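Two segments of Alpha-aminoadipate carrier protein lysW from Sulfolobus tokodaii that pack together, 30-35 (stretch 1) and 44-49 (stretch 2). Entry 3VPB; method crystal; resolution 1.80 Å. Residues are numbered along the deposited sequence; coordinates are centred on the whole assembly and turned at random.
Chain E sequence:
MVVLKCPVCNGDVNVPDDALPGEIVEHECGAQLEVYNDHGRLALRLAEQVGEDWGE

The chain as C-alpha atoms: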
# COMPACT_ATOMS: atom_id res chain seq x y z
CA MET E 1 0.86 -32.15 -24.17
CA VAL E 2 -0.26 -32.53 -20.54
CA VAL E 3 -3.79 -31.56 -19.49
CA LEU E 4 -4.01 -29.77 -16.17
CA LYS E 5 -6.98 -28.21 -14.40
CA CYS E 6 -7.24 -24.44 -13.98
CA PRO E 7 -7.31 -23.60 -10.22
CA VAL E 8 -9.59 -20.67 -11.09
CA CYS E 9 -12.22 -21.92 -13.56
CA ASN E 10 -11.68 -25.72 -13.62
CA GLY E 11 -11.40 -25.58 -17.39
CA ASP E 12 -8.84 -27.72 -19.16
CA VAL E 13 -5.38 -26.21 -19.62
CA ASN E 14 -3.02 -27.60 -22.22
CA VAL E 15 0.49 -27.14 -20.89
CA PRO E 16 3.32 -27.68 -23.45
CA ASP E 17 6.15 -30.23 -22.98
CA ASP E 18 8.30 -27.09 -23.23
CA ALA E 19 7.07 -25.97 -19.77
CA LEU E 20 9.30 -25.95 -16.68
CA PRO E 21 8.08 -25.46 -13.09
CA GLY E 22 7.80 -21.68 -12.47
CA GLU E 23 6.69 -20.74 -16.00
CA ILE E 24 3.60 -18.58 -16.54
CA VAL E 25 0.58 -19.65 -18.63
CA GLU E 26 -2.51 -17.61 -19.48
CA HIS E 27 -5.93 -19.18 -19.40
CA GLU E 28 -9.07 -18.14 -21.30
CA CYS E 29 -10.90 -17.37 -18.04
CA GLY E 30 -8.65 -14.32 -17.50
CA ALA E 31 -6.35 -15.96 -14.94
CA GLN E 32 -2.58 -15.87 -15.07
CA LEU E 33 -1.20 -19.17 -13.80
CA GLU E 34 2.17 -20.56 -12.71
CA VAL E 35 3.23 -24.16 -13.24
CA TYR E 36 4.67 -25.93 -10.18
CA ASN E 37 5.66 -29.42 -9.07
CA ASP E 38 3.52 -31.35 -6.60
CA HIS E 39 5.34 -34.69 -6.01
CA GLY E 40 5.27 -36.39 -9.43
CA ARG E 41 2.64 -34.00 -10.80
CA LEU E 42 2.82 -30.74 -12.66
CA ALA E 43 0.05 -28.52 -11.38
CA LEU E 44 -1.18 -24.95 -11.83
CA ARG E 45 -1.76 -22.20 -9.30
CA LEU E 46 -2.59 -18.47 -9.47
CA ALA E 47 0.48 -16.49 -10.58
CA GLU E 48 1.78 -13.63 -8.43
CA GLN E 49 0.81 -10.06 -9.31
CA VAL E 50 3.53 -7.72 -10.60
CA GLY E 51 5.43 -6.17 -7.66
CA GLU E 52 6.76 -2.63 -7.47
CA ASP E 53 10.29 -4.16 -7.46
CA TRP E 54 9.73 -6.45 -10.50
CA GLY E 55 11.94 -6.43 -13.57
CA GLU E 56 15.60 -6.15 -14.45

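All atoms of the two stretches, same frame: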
# COMPACT_ATOMS: atom_id res chain seq x y z
N GLY E 30 -9.24 -15.59 -17.93
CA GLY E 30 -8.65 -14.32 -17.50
C GLY E 30 -7.56 -14.48 -16.43
O GLY E 30 -6.93 -13.50 -16.03
N ALA E 31 -7.35 -15.71 -15.98
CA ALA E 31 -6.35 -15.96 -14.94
C ALA E 31 -4.96 -16.12 -15.54
O ALA E 31 -4.79 -16.66 -16.64
CB ALA E 31 -6.72 -17.20 -14.12
N GLN E 32 -3.98 -15.61 -14.80
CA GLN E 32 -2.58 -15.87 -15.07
C GLN E 32 -2.16 -16.94 -14.08
O GLN E 32 -2.49 -16.83 -12.89
CB GLN E 32 -1.76 -14.60 -14.85
CG GLN E 32 -1.66 -13.70 -16.09
CD GLN E 32 -0.42 -13.97 -16.91
OE1 GLN E 32 0.54 -13.18 -16.92
NE2 GLN E 32 -0.40 -15.12 -17.59
N LEU E 33 -1.48 -17.97 -14.57
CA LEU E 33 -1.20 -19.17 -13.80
C LEU E 33 0.29 -19.47 -13.82
O LEU E 33 0.98 -19.11 -14.77
CB LEU E 33 -1.99 -20.37 -14.36
CG LEU E 33 -3.52 -20.19 -14.49
CD1 LEU E 33 -4.19 -21.33 -15.29
CD2 LEU E 33 -4.16 -20.02 -13.13
N GLU E 34 0.78 -20.13 -12.78
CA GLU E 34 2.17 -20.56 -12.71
C GLU E 34 2.20 -22.08 -12.65
O GLU E 34 1.43 -22.68 -11.90
CB GLU E 34 2.81 -20.00 -11.46
CG GLU E 34 4.33 -20.04 -11.46
CD GLU E 34 4.91 -18.90 -10.62
OE1 GLU E 34 6.09 -18.54 -10.84
OE2 GLU E 34 4.18 -18.36 -9.74
N VAL E 35 3.08 -22.71 -13.42
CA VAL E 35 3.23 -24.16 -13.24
C VAL E 35 4.16 -24.46 -12.05
O VAL E 35 5.11 -23.71 -11.78
CB VAL E 35 3.51 -24.98 -14.57
CG1 VAL E 35 3.60 -24.11 -15.82
CG2 VAL E 35 4.65 -26.01 -14.44
N LEU E 44 -1.08 -26.38 -11.56
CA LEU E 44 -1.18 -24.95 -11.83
C LEU E 44 -1.72 -24.22 -10.62
O LEU E 44 -2.70 -24.66 -10.02
CB LEU E 44 -2.10 -24.74 -13.01
CG LEU E 44 -1.66 -25.25 -14.39
CD1 LEU E 44 -2.80 -25.19 -15.38
CD2 LEU E 44 -0.47 -24.45 -14.89
N ARG E 45 -1.11 -23.10 -10.25
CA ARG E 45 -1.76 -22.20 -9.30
C ARG E 45 -1.75 -20.76 -9.79
O ARG E 45 -1.07 -20.44 -10.76
CB ARG E 45 -1.15 -22.33 -7.90
CG ARG E 45 0.32 -22.06 -7.85
CD ARG E 45 0.79 -21.89 -6.42
NE ARG E 45 2.25 -21.92 -6.40
CZ ARG E 45 2.98 -22.90 -5.88
NH1 ARG E 45 2.39 -23.95 -5.29
NH2 ARG E 45 4.30 -22.83 -5.93
N LEU E 46 -2.52 -19.89 -9.13
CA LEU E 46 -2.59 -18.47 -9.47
C LEU E 46 -1.20 -17.84 -9.43
O LEU E 46 -0.48 -17.99 -8.44
CB LEU E 46 -3.52 -17.74 -8.50
CG LEU E 46 -4.22 -16.46 -8.97
CD1 LEU E 46 -5.16 -16.75 -10.14
CD2 LEU E 46 -4.96 -15.81 -7.83
N ALA E 47 -0.83 -17.15 -10.51
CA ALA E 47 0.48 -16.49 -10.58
C ALA E 47 0.48 -15.29 -9.64
O ALA E 47 -0.59 -14.75 -9.33
CB ALA E 47 0.76 -16.03 -11.97
N GLU E 48 1.66 -14.86 -9.22
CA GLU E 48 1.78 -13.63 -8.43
C GLU E 48 1.47 -12.40 -9.27
O GLU E 48 1.70 -12.39 -10.49
CB GLU E 48 3.20 -13.49 -7.89
CG GLU E 48 3.55 -14.42 -6.79
CD GLU E 48 4.79 -13.95 -6.05
OE1 GLU E 48 4.84 -14.14 -4.81
OE2 GLU E 48 5.71 -13.39 -6.70
N GLN E 49 0.98 -11.34 -8.63
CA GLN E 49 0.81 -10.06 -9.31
C GLN E 49 2.14 -9.33 -9.38
O GLN E 49 2.99 -9.50 -8.50
CB GLN E 49 -0.23 -9.19 -8.59
CG GLN E 49 -1.63 -9.77 -8.61
CD GLN E 49 -2.67 -8.76 -9.03
OE1 GLN E 49 -3.00 -7.83 -8.28
NE2 GLN E 49 -3.19 -8.92 -10.25
O HOH W 1 3.66 -19.98 -7.63

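Strands 32-35 and 44-46 run antiparallel, their N-to-C directions 136° apart, and the two stretches are joined by three backbone hydrogen bonds, two of them between the strands; the pairing buries 438 Å² summed over both stretches. At the start of stretch 2, Leu44 pairs with Val35 at a non-hydrogen-bonded position, the CA atoms 4.7 Å apart, so no N-H...O bond joins this pair, and the contact is made largely by side chains. Both point to the same face of the sheet. With Leu44 at chi1 m and chi2 t, CD2 lies 4.0 Å from Val35 CB and CD1 lies 4.1 Å from Leu33 CD1. All three residues are buried, and branched aliphatic side chains suit these buried, apolar contacts. The backbone adds a CA-H...O contact, Leu44 CA to Glu34 O at 3.5 Å.

Arg45 forms the hydrogen-bonded pair with Glu34. Its N donates to Glu34 O at 3.1 Å, and its O accepts from Glu34 N at 2.8 Å, the latter nearly straight at 169°. The same Arg45 O also receives a CA-H...O contact from Leu33 CA at 3.3 Å. The two charged side chains share the face other than that of Val35 and Leu44, and a water joins them: it donates to Glu34 OE2 at 2.7 Å and accepts from Arg45 NE, also at 2.7 Å. Glu34, with chi1 and chi2 t, and Arg45, with chi1 p and then t at chi2 and chi3, both reach this water, which gives the buried Glu34 carboxylate a polar partner.

Leu46 pairs with Leu33, again without backbone hydrogen bonds, and here the side chains diverge. The CA-to-CB bond of Leu46 points away from stretch 1, but with chi1 t and chi2 p its end comes nearer, bringing CD1 to 4.3 Å from Ala31 CB. Leu33 CD2 lies 4.3 Å from Leu46 CA, so the leucine of stretch 1 packs against backbone here. Much of Leu46 nevertheless remains exposed.

Ala47 carries the ladder past the end of strand 44-46: its N donates to Gln32 O at 2.9 Å and 173°. Its CB points toward stretch 1 and lies 3.5 Å from Gln32 O and 4.1 Å from Gln32 CB, a place a small methyl fills well, while the end of the Gln32 side chain leads away.

Beyond Ala47 the contact fades. Glu48 N is buried without a partner, 4.3 Å from Glu34 OE2, whereas the Glu48 carboxylate is hydrogen-bonded elsewhere in the structure. Gln49 is exposed and touches nothing in stretch 1.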